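Conserved hypothetical protein (Streptococcus pneumoniae, PDB 4QDY) is a YbbR-like protein of unknown function, built from two YbbR regions and packed here as a two-fold symmetric pair of chains. Local coordinates at the interface of chains A and B. Residues are numbered along the deposited sequence; one frame, centred on the assembly and turned at random. Chains: chain A/B, conserved hypothetical protein.

Contact 1: the interface of chains A and B. Residues chain A 20-22, 24; chain B 14-15, 35.
A:Ile20, near the end of strand 16-21, and A:Tyr22, just beyond it, present extended backbone to B:Asn15, whose own backbone is left-handed helical (phi 62°) just after strand 9-14, and to B:Glu35 at the start of strand 35-42. The carboxylate of B:Glu35, on a chain extended beyond CG, accepts a hydrogen bond at OE2 from the backbone N-H of A:Ile20 (N to OE2 2.7 Å), on the syn side and tilted out of the carboxylate plane. Its other oxygen, OE1, lies at the ring edge of A:Tyr22, 3.3 Å from CE1 and in the ring plane. With CG anti to its carbonyl carbon (chi1 -54°), B:Asn15 sends its amide along the backbone of chain A. There ND2 donates to A:Tyr22 O at 2.9 Å, nearly straight at 162° and on a lone pair in the carbonyl plane. The amide lies almost parallel to the A:Tyr22 ring but displaced towards its CD1-CE1 side, with OD1 3.6 Å from CE1. Farther along, the hydroxyl OG of A:Ser24 packs 3.7 Å from CB of B:Thr14. Two side chains of chain B thus read main-chain groups of chain A, and the patch helps hold the two copies together in this assembly, though the structure alone does not show that the dimer is biological.

Contact 2: the interface of chains A and B. Residues chain A 32, 34; chain B 32, 34.
In A:Phe32 and B:Phe32 a chi1 of 53° sets the ring between the backbone N and the carbonyl carbon, and in A:Ser34 and B:Ser34 a chi1 of 62° does the same for the hydroxyl; these turns direct each serine OG to the phenylalanine ring of the other chain. All four residues belong to the first YbbR sequence region, in the loop between strands 27-30 and 35-42, and the two copies of this loop face each other about the two-fold axis. The hydroxyl OG of A:Ser34 stands 3.3 Å from CE1 of B:Phe32. It lies only slightly farther, 3.5 Å, from CZ of B:Phe32, and so meets the CE1-CZ bond at the rim of the ring instead of the centre of its face. The methylene follows: CB of A:Ser34 is 3.7 Å from CE1 of B:Phe32. Roughly at right angles to this contact, the same CB touches its twin, CB of B:Ser34, also at 3.7 Å, and the axis passes between the two. The rings themselves stay apart, A:Phe32 CE1 and B:Phe32 CE1 being 8.3 Å from each other, with the serine pair lying between them. Each serine packs against both the partner's serine and the partner's ring, by van der Waals contact. Both serines have helical backbone torsions while the phenylalanines are extended, a change of backbone conformation that probably helps turn the loop near the axis.

Contact 3: the interface of chains A and B. Residues chain A 70-72; chain B 155-156.
The start of strand 71-76 of chain A meets the loop between strands 149-153 and 164-173 of chain B, where A:Gly71 and A:Thr72 face B:Thr156. In this YbbR-family protein the contact joins the first YbbR sequence region of one chain to the second of the other. The hydroxyl OG1 of B:Thr156, held beside its own backbone N (chi1 -50°), accepts a hydrogen bond from the backbone N-H of A:Thr72 (N to OG1 3.0 Å); with 136° at the hydrogen the bond is bent. Two weaker links run the other way, to the carbonyl oxygen of A:Thr72: B:Thr156 N reaches A:Thr72 O at 3.3 Å, and B:Thr156 OG1 is 3.5 Å from A:Thr72 O. One threonine of chain B can thus engage both the N-H and the C=O of a single residue at the strand end. The two threonine side chains cross at about a right angle, the methyl CG2 of A:Thr72 coming within 3.5 Å of OG1 of B:Thr156. B:Thr156 also lies along A:Gly71, with OG1 3.5 Å and CB 3.8 Å from the glycine CA and the methyl CG2 scarcely farther. A:Gly71 has no side chain, which probably helps B:Thr156 to lie close to its backbone.

Contact 1: the interface of chains A and B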
loop_
_atom_site.group_PDB
_atom_site.type_symbol
_atom_site.label_atom_id
_atom_site.label_comp_id
_atom_site.label_asym_id
_atom_site.label_seq_id
_atom_site.Cartn_x
_atom_site.Cartn_y
_atom_site.Cartn_z
ATOM N N ILE A 20 -5.926 -5.554 7.351
ATOM C CA ILE A 20 -5.900 -6.778 6.557
ATOM C C ILE A 20 -5.340 -7.933 7.389
ATOM O O ILE A 20 -4.202 -7.867 7.853
ATOM C CB ILE A 20 -5.069 -6.568 5.261
ATOM C CG1 ILE A 20 -5.662 -5.418 4.413
ATOM C CG2 ILE A 20 -4.985 -7.870 4.455
ATOM C CD1 ILE A 20 -4.872 -4.998 3.229
ATOM N N ARG A 21 -6.142 -9.002 7.543
ATOM C CA ARG A 21 -5.758 -10.217 8.254
ATOM C C ARG A 21 -5.243 -11.243 7.240
ATOM O O ARG A 21 -5.957 -11.590 6.292
ATOM C CB ARG A 21 -6.928 -10.779 9.090
ATOM C CG ARG A 21 -6.584 -12.072 9.831
ATOM C CD ARG A 21 -7.727 -12.591 10.682
ATOM N NE ARG A 21 -7.412 -13.900 11.259
ATOM C CZ ARG A 21 -6.799 -14.089 12.425
ATOM N NH1 ARG A 21 -6.425 -13.049 13.163
ATOM N NH2 ARG A 21 -6.552 -15.317 12.860
ATOM N N TYR A 22 -3.990 -11.703 7.441
ATOM C CA TYR A 22 -3.292 -12.683 6.603
ATOM C C TYR A 22 -1.999 -13.140 7.285
ATOM O O TYR A 22 -1.449 -12.407 8.113
ATOM C CB TYR A 22 -2.983 -12.097 5.201
ATOM C CG TYR A 22 -1.845 -11.098 5.161
ATOM C CD1 TYR A 22 -2.009 -9.804 5.648
ATOM C CD2 TYR A 22 -0.630 -11.421 4.564
ATOM C CE1 TYR A 22 -0.964 -8.882 5.615
ATOM C CE2 TYR A 22 0.412 -10.499 4.499
ATOM C CZ TYR A 22 0.242 -9.230 5.027
ATOM O OH TYR A 22 1.270 -8.320 4.957
ATOM N N SER A 24 1.444 -13.093 7.348
ATOM C CA SER A 24 2.525 -12.261 6.811
ATOM C C SER A 24 3.890 -12.987 6.823
ATOM O O SER A 24 4.849 -12.452 6.268
ATOM C CB SER A 24 2.634 -10.957 7.597
ATOM O OG SER A 24 2.877 -11.190 8.974
ATOM N N THR B 14 1.784 -8.462 14.342
ATOM C CA THR B 14 1.811 -8.388 12.878
ATOM C C THR B 14 0.493 -7.798 12.359
ATOM O O THR B 14 -0.492 -7.749 13.102
ATOM C CB THR B 14 2.082 -9.769 12.253
ATOM O OG1 THR B 14 1.086 -10.695 12.694
ATOM C CG2 THR B 14 3.480 -10.298 12.565
ATOM N N ASN B 15 0.494 -7.344 11.081
ATOM C CA ASN B 15 -0.634 -6.761 10.344
ATOM C C ASN B 15 -1.126 -5.465 11.033
ATOM O O ASN B 15 -2.330 -5.303 11.271
ATOM C CB ASN B 15 -1.793 -7.782 10.208
ATOM C CG ASN B 15 -1.422 -9.117 9.596
ATOM O OD1 ASN B 15 -0.293 -9.351 9.145
ATOM N ND2 ASN B 15 -2.375 -10.035 9.583
ATOM N N GLU B 35 0.978 -2.158 5.748
ATOM C CA GLU B 35 1.020 -2.612 7.134
ATOM C C GLU B 35 2.450 -2.863 7.612
ATOM O O GLU B 35 3.343 -3.156 6.815
ATOM C CB GLU B 35 0.188 -3.893 7.310
ATOM C CG GLU B 35 -1.309 -3.667 7.157
ATOM C CD GLU B 35 -2.207 -4.877 7.334
ATOM O OE1 GLU B 35 -1.756 -6.013 7.057
ATOM O OE2 GLU B 35 -3.390 -4.677 7.686
#

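Contact 2: the interface of chains A and B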
loop_
_atom_site.group_PDB
_atom_site.type_symbol
_atom_site.label_atom_id
_atom_site.label_comp_id
_atom_site.label_asym_id
_atom_site.label_seq_id
_atom_site.Cartn_x
_atom_site.Cartn_y
_atom_site.Cartn_z
ATOM N N PHE A 32 -2.833 -2.871 -3.925
ATOM C CA PHE A 32 -4.012 -2.192 -3.378
ATOM C C PHE A 32 -3.626 -0.877 -2.701
ATOM O O PHE A 32 -2.475 -0.714 -2.287
ATOM C CB PHE A 32 -4.740 -3.108 -2.369
ATOM C CG PHE A 32 -3.846 -3.648 -1.276
ATOM C CD1 PHE A 32 -3.624 -2.922 -0.112
ATOM C CD2 PHE A 32 -3.209 -4.876 -1.421
ATOM C CE1 PHE A 32 -2.756 -3.396 0.869
ATOM C CE2 PHE A 32 -2.351 -5.354 -0.431
ATOM C CZ PHE A 32 -2.134 -4.614 0.708
ATOM N N SER A 34 -3.408 1.459 0.365
ATOM C CA SER A 34 -3.253 1.307 1.820
ATOM C C SER A 34 -4.425 1.889 2.617
ATOM O O SER A 34 -4.806 1.311 3.637
ATOM C CB SER A 34 -1.974 1.999 2.284
ATOM O OG SER A 34 -2.002 3.393 2.024
ATOM N N PHE B 32 5.075 2.375 -0.525
ATOM C CA PHE B 32 5.286 1.910 0.849
ATOM C C PHE B 32 4.399 0.706 1.166
ATOM O O PHE B 32 3.366 0.517 0.519
ATOM C CB PHE B 32 5.001 3.050 1.852
ATOM C CG PHE B 32 3.643 3.693 1.678
ATOM C CD1 PHE B 32 2.520 3.166 2.304
ATOM C CD2 PHE B 32 3.486 4.815 0.872
ATOM C CE1 PHE B 32 1.261 3.727 2.098
ATOM C CE2 PHE B 32 2.226 5.382 0.678
ATOM C CZ PHE B 32 1.124 4.837 1.296
ATOM N N SER B 34 1.622 -1.063 3.180
ATOM C CA SER B 34 0.384 -0.673 3.873
ATOM C C SER B 34 0.401 -0.998 5.371
ATOM O O SER B 34 -0.131 -0.218 6.162
ATOM C CB SER B 34 -0.812 -1.382 3.246
ATOM O OG SER B 34 -0.713 -2.793 3.363
#

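Contact 3: the interface of chains A and B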
loop_
_atom_site.group_PDB
_atom_site.type_symbol
_atom_site.label_atom_id
_atom_site.label_comp_id
_atom_site.label_asym_id
_atom_site.label_seq_id
_atom_site.Cartn_x
_atom_site.Cartn_y
_atom_site.Cartn_z
ATOM N N VAL A 70 -2.703 -18.430 -3.051
ATOM C CA VAL A 70 -1.838 -17.620 -3.915
ATOM C C VAL A 70 -2.660 -17.109 -5.119
ATOM O O VAL A 70 -3.698 -17.683 -5.455
ATOM C CB VAL A 70 -0.553 -18.365 -4.382
ATOM C CG1 VAL A 70 0.403 -18.608 -3.217
ATOM C CG2 VAL A 70 -0.874 -19.668 -5.114
ATOM N N GLY A 71 -2.187 -16.029 -5.733
ATOM C CA GLY A 71 -2.830 -15.410 -6.883
ATOM C C GLY A 71 -3.519 -14.100 -6.564
ATOM O O GLY A 71 -3.686 -13.746 -5.394
ATOM N N THR A 72 -3.925 -13.376 -7.617
ATOM C CA THR A 72 -4.602 -12.084 -7.516
ATOM C C THR A 72 -6.117 -12.352 -7.296
ATOM O O THR A 72 -6.704 -13.199 -7.974
ATOM C CB THR A 72 -4.288 -11.202 -8.754
ATOM O OG1 THR A 72 -4.938 -9.937 -8.637
ATOM C CG2 THR A 72 -4.636 -11.861 -10.093
ATOM N N PRO B 155 -9.886 -13.494 -11.928
ATOM C CA PRO B 155 -9.196 -13.930 -10.698
ATOM C C PRO B 155 -8.588 -15.326 -10.852
ATOM O O PRO B 155 -9.191 -16.199 -11.478
ATOM C CB PRO B 155 -10.310 -13.919 -9.646
ATOM C CG PRO B 155 -11.312 -12.957 -10.167
ATOM C CD PRO B 155 -11.297 -13.160 -11.648
ATOM N N THR B 156 -7.369 -15.508 -10.303
ATOM C CA THR B 156 -6.551 -16.729 -10.363
ATOM C C THR B 156 -7.356 -17.972 -9.906
ATOM O O THR B 156 -7.209 -19.039 -10.504
ATOM C CB THR B 156 -5.295 -16.544 -9.493
ATOM O OG1 THR B 156 -4.669 -15.304 -9.827
ATOM C CG2 THR B 156 -4.289 -17.678 -9.648
#

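Contacts 1 and 2 are neighbours, their C-alpha centres about 12 Å apart, and the junction of the loop after strand 27-30 with strand 35-42 ties them, B:Glu35 of contact 1 directly following B:Ser34 of contact 2. Both join the N-terminal parts of the two chains, contact 2 at the two-fold axis and contact 1 beside it. Contact 3 lies about 18 Å from each and brings in the second YbbR region of chain B, suggesting that the chains are interlocked across both regions. Symmetry repeats contacts 1 and 3 with the chains exchanged, so polar links flank the packed centre on either side.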